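Local structure of Mgp-operon protein 3 (Mycoplasma pneumoniae, 6RJ1) at residues V238-G248 with F353-L363. The protein probably helps the bacterium attach to host cells as the P40/P90 adhesin, perhaps through surface sugars. Numbering follows the deposited sequence.
Sequences VYEPLDSTKEG and FSKYLNTAQAL
Glu-240 and Leu-357 form the hydrogen-bonded pair of a two-stranded antiparallel ribbon, with Leu-357 N 2.8 Å from Glu-240 O and Glu-240 N bonded in return to Leu-357 O. The ladder extends at one end through Leu-242 N to Lys-355 O. At the other, Val-238 O accepts both from Thr-359 OG1, 3.0 Å away and nearly in line with the carbonyl, and from Thr-359 N, which lies above the carbonyl plane. Tyr-239 and Asn-358 run side by side on one face, ring and amide planes 72° apart, with Asn-358 ND2 near Tyr-239 CE1. On the face of Glu-240 and Leu-357, Leu-242 crosses Leu-357 at about a right angle, its CD2 3.8 Å from Leu-357 CD2. With CG anti to its carbonyl carbon (chi1 -60°), the Tyr-356 ring reaches across to Pro-241, CE1 against Pro-241 CB, and its OH accepts from Gly-248 N at 3.0 Å. Farther out, Glu-260 of helix 253-267 bonds the same hydroxyl and Ala-268 O receives Asn-358 ND2. Glu-240 OE1 meets Arg-227 in a salt bridge and Thr-174 in a hydrogen bond; OE2 bonds Thr-171. These partners probably stabilise the buried carboxylate as an anion, beside backbone pairing that joins regions 105 residues apart.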
loop_
_atom_site.group_PDB
_atom_site.type_symbol
_atom_site.label_atom_id
_atom_site.label_comp_id
_atom_site.label_asym_id
_atom_site.label_seq_id
_atom_site.Cartn_x
_atom_site.Cartn_y
_atom_site.Cartn_z
ATOM N N VAL A 238 8.195 -12.046 15.080
ATOM C CA VAL A 238 9.330 -11.352 14.443
ATOM C C VAL A 238 9.884 -12.256 13.328
ATOM O O VAL A 238 10.443 -11.772 12.351
ATOM C CB VAL A 238 10.440 -10.933 15.449
ATOM C CG1 VAL A 238 10.351 -9.464 15.831
ATOM C CG2 VAL A 238 10.518 -11.847 16.673
ATOM N N TYR A 239 9.673 -13.574 13.483
ATOM C CA TYR A 239 10.085 -14.633 12.569
ATOM C C TYR A 239 9.082 -14.811 11.441
ATOM O O TYR A 239 7.871 -14.646 11.636
ATOM C CB TYR A 239 10.271 -15.965 13.323
ATOM C CG TYR A 239 10.918 -15.797 14.678
ATOM C CD1 TYR A 239 12.299 -15.668 14.801
ATOM C CD2 TYR A 239 10.149 -15.729 15.835
ATOM C CE1 TYR A 239 12.900 -15.470 16.045
ATOM C CE2 TYR A 239 10.738 -15.535 17.086
ATOM C CZ TYR A 239 12.116 -15.411 17.187
ATOM O OH TYR A 239 12.700 -15.220 18.416
ATOM N N GLU A 240 9.599 -15.157 10.258
ATOM C CA GLU A 240 8.818 -15.426 9.053
ATOM C C GLU A 240 9.467 -16.570 8.259
ATOM O O GLU A 240 10.698 -16.660 8.235
ATOM C CB GLU A 240 8.584 -14.159 8.207
ATOM C CG GLU A 240 9.839 -13.408 7.779
ATOM C CD GLU A 240 9.613 -12.512 6.581
ATOM O OE1 GLU A 240 9.184 -13.031 5.526
ATOM O OE2 GLU A 240 9.860 -11.290 6.695
ATOM N N PRO A 241 8.667 -17.481 7.646
ATOM C CA PRO A 241 9.271 -18.629 6.945
ATOM C C PRO A 241 9.954 -18.319 5.616
ATOM O O PRO A 241 9.584 -17.366 4.927
ATOM C CB PRO A 241 8.091 -19.583 6.761
ATOM C CG PRO A 241 6.912 -18.704 6.694
ATOM C CD PRO A 241 7.188 -17.541 7.598
ATOM N N LEU A 242 10.940 -19.160 5.251
ATOM C CA LEU A 242 11.669 -19.064 3.987
ATOM C C LEU A 242 10.793 -19.594 2.858
ATOM O O LEU A 242 10.872 -19.097 1.733
ATOM C CB LEU A 242 12.972 -19.865 4.054
ATOM C CG LEU A 242 14.105 -19.222 4.828
ATOM C CD1 LEU A 242 15.044 -20.266 5.344
ATOM C CD2 LEU A 242 14.867 -18.223 3.965
ATOM N N ASP A 243 9.958 -20.605 3.176
ATOM C CA ASP A 243 9.014 -21.253 2.274
ATOM C C ASP A 243 7.711 -21.485 3.043
ATOM O O ASP A 243 7.678 -22.299 3.968
ATOM C CB ASP A 243 9.599 -22.585 1.758
ATOM C CG ASP A 243 8.947 -23.176 0.515
ATOM O OD1 ASP A 243 7.798 -22.781 0.192
ATOM O OD2 ASP A 243 9.586 -24.038 -0.137
ATOM N N SER A 244 6.650 -20.757 2.670
ATOM C CA SER A 244 5.338 -20.858 3.310
ATOM C C SER A 244 4.533 -22.102 2.898
ATOM O O SER A 244 3.459 -22.363 3.448
ATOM C CB SER A 244 4.536 -19.587 3.091
ATOM O OG SER A 244 4.900 -18.628 4.064
ATOM N N THR A 245 5.068 -22.868 1.947
ATOM C CA THR A 245 4.505 -24.118 1.460
ATOM C C THR A 245 5.005 -25.255 2.378
ATOM O O THR A 245 4.391 -26.324 2.438
ATOM C CB THR A 245 4.818 -24.233 -0.056
ATOM O OG1 THR A 245 3.695 -23.755 -0.799
ATOM C CG2 THR A 245 5.219 -25.643 -0.516
ATOM N N LYS A 246 6.084 -24.987 3.138
ATOM C CA LYS A 246 6.728 -25.964 4.021
ATOM C C LYS A 246 6.697 -25.607 5.508
ATOM O O LYS A 246 6.437 -26.484 6.332
ATOM C CB LYS A 246 8.173 -26.220 3.554
ATOM C CG LYS A 246 8.238 -27.154 2.353
ATOM C CD LYS A 246 9.489 -26.942 1.506
ATOM C CE LYS A 246 9.646 -27.986 0.418
ATOM N NZ LYS A 246 8.586 -27.895 -0.626
ATOM N N GLU A 247 6.976 -24.340 5.852
ATOM C CA GLU A 247 7.029 -23.895 7.246
ATOM C C GLU A 247 6.012 -22.799 7.570
ATOM O O GLU A 247 5.304 -22.334 6.677
ATOM C CB GLU A 247 8.465 -23.480 7.642
ATOM C CG GLU A 247 9.473 -24.626 7.627
ATOM C CD GLU A 247 9.210 -25.845 8.498
ATOM O OE1 GLU A 247 9.733 -26.929 8.152
ATOM O OE2 GLU A 247 8.505 -25.724 9.528
ATOM N N GLY A 248 5.940 -22.420 8.846
ATOM C CA GLY A 248 4.994 -21.436 9.355
ATOM C C GLY A 248 3.703 -22.099 9.802
ATOM O O GLY A 248 3.465 -23.275 9.500
ATOM N N PHE A 353 19.158 -20.807 10.276
ATOM C CA PHE A 353 18.199 -20.018 9.482
ATOM C C PHE A 353 17.789 -20.840 8.243
ATOM O O PHE A 353 17.836 -20.356 7.109
ATOM C CB PHE A 353 18.765 -18.631 9.096
ATOM C CG PHE A 353 19.047 -17.690 10.241
ATOM C CD1 PHE A 353 20.223 -17.793 10.973
ATOM C CD2 PHE A 353 18.166 -16.660 10.548
ATOM C CE1 PHE A 353 20.492 -16.913 12.020
ATOM C CE2 PHE A 353 18.446 -15.768 11.583
ATOM C CZ PHE A 353 19.599 -15.912 12.322
ATOM N N SER A 354 17.451 -22.114 8.486
ATOM C CA SER A 354 17.070 -23.102 7.479
ATOM C C SER A 354 15.552 -23.195 7.284
ATOM O O SER A 354 15.103 -23.747 6.275
ATOM C CB SER A 354 17.637 -24.468 7.854
ATOM O OG SER A 354 17.272 -24.815 9.179
ATOM N N LYS A 355 14.765 -22.656 8.236
ATOM C CA LYS A 355 13.301 -22.691 8.178
ATOM C C LYS A 355 12.682 -21.288 8.261
ATOM O O LYS A 355 11.734 -20.994 7.525
ATOM C CB LYS A 355 12.727 -23.620 9.275
ATOM C CG LYS A 355 13.136 -25.079 9.138
ATOM C CD LYS A 355 12.426 -25.981 10.147
ATOM C CE LYS A 355 13.311 -27.120 10.615
ATOM N NZ LYS A 355 14.629 -26.700 11.174
ATOM N N TYR A 356 13.220 -20.435 9.157
ATOM C CA TYR A 356 12.727 -19.074 9.411
ATOM C C TYR A 356 13.808 -18.002 9.362
ATOM O O TYR A 356 14.987 -18.286 9.583
ATOM C CB TYR A 356 12.026 -18.989 10.786
ATOM C CG TYR A 356 10.839 -19.909 10.944
ATOM C CD1 TYR A 356 9.566 -19.510 10.542
ATOM C CD2 TYR A 356 10.979 -21.167 11.522
ATOM C CE1 TYR A 356 8.465 -20.358 10.682
ATOM C CE2 TYR A 356 9.886 -22.023 11.669
ATOM C CZ TYR A 356 8.631 -21.615 11.246
ATOM O OH TYR A 356 7.556 -22.458 11.381
ATOM N N LEU A 357 13.375 -16.752 9.122
ATOM C CA LEU A 357 14.219 -15.561 9.120
ATOM C C LEU A 357 13.790 -14.679 10.288
ATOM O O LEU A 357 12.597 -14.582 10.574
ATOM C CB LEU A 357 14.053 -14.741 7.822
ATOM C CG LEU A 357 14.421 -15.384 6.491
ATOM C CD1 LEU A 357 13.664 -14.712 5.359
ATOM C CD2 LEU A 357 15.931 -15.347 6.239
ATOM N N ASN A 358 14.756 -14.020 10.942
ATOM C CA ASN A 358 14.494 -13.074 12.025
ATOM C C ASN A 358 14.560 -11.696 11.360
ATOM O O ASN A 358 15.639 -11.248 10.955
ATOM C CB ASN A 358 15.533 -13.227 13.147
ATOM C CG ASN A 358 15.179 -12.544 14.445
ATOM O OD1 ASN A 358 14.700 -11.403 14.480
ATOM N ND2 ASN A 358 15.428 -13.226 15.555
ATOM N N THR A 359 13.395 -11.068 11.167
ATOM C CA THR A 359 13.317 -9.782 10.472
ATOM C C THR A 359 12.991 -8.622 11.422
ATOM O O THR A 359 12.384 -7.632 11.003
ATOM C CB THR A 359 12.363 -9.878 9.279
ATOM O OG1 THR A 359 11.115 -10.422 9.719
ATOM C CG2 THR A 359 12.933 -10.717 8.135
ATOM N N ALA A 360 13.446 -8.728 12.689
ATOM C CA ALA A 360 13.235 -7.726 13.737
ATOM C C ALA A 360 13.650 -6.304 13.336
ATOM O O ALA A 360 12.848 -5.375 13.483
ATOM C CB ALA A 360 13.946 -8.141 15.014
ATOM N N GLN A 361 14.883 -6.148 12.803
ATOM C CA GLN A 361 15.447 -4.853 12.396
ATOM C C GLN A 361 14.786 -4.289 11.151
ATOM O O GLN A 361 14.744 -3.068 10.983
ATOM C CB GLN A 361 16.972 -4.913 12.247
ATOM C CG GLN A 361 17.698 -5.394 13.503
ATOM C CD GLN A 361 17.933 -6.895 13.530
ATOM O OE1 GLN A 361 17.235 -7.691 12.885
ATOM N NE2 GLN A 361 18.931 -7.314 14.286
ATOM N N ALA A 362 14.255 -5.176 10.290
ATOM C CA ALA A 362 13.539 -4.789 9.078
ATOM C C ALA A 362 12.191 -4.194 9.472
ATOM O O ALA A 362 11.826 -3.139 8.954
ATOM C CB ALA A 362 13.354 -5.988 8.158
ATOM N N LEU A 363 11.498 -4.834 10.444
ATOM C CA LEU A 363 10.204 -4.389 10.967
ATOM C C LEU A 363 10.308 -3.054 11.685
ATOM O O LEU A 363 9.525 -2.158 11.396
ATOM C CB LEU A 363 9.571 -5.444 11.886
ATOM C CG LEU A 363 9.169 -6.771 11.248
ATOM C CD1 LEU A 363 9.097 -7.868 12.294
ATOM C CD2 LEU A 363 7.853 -6.647 10.468
#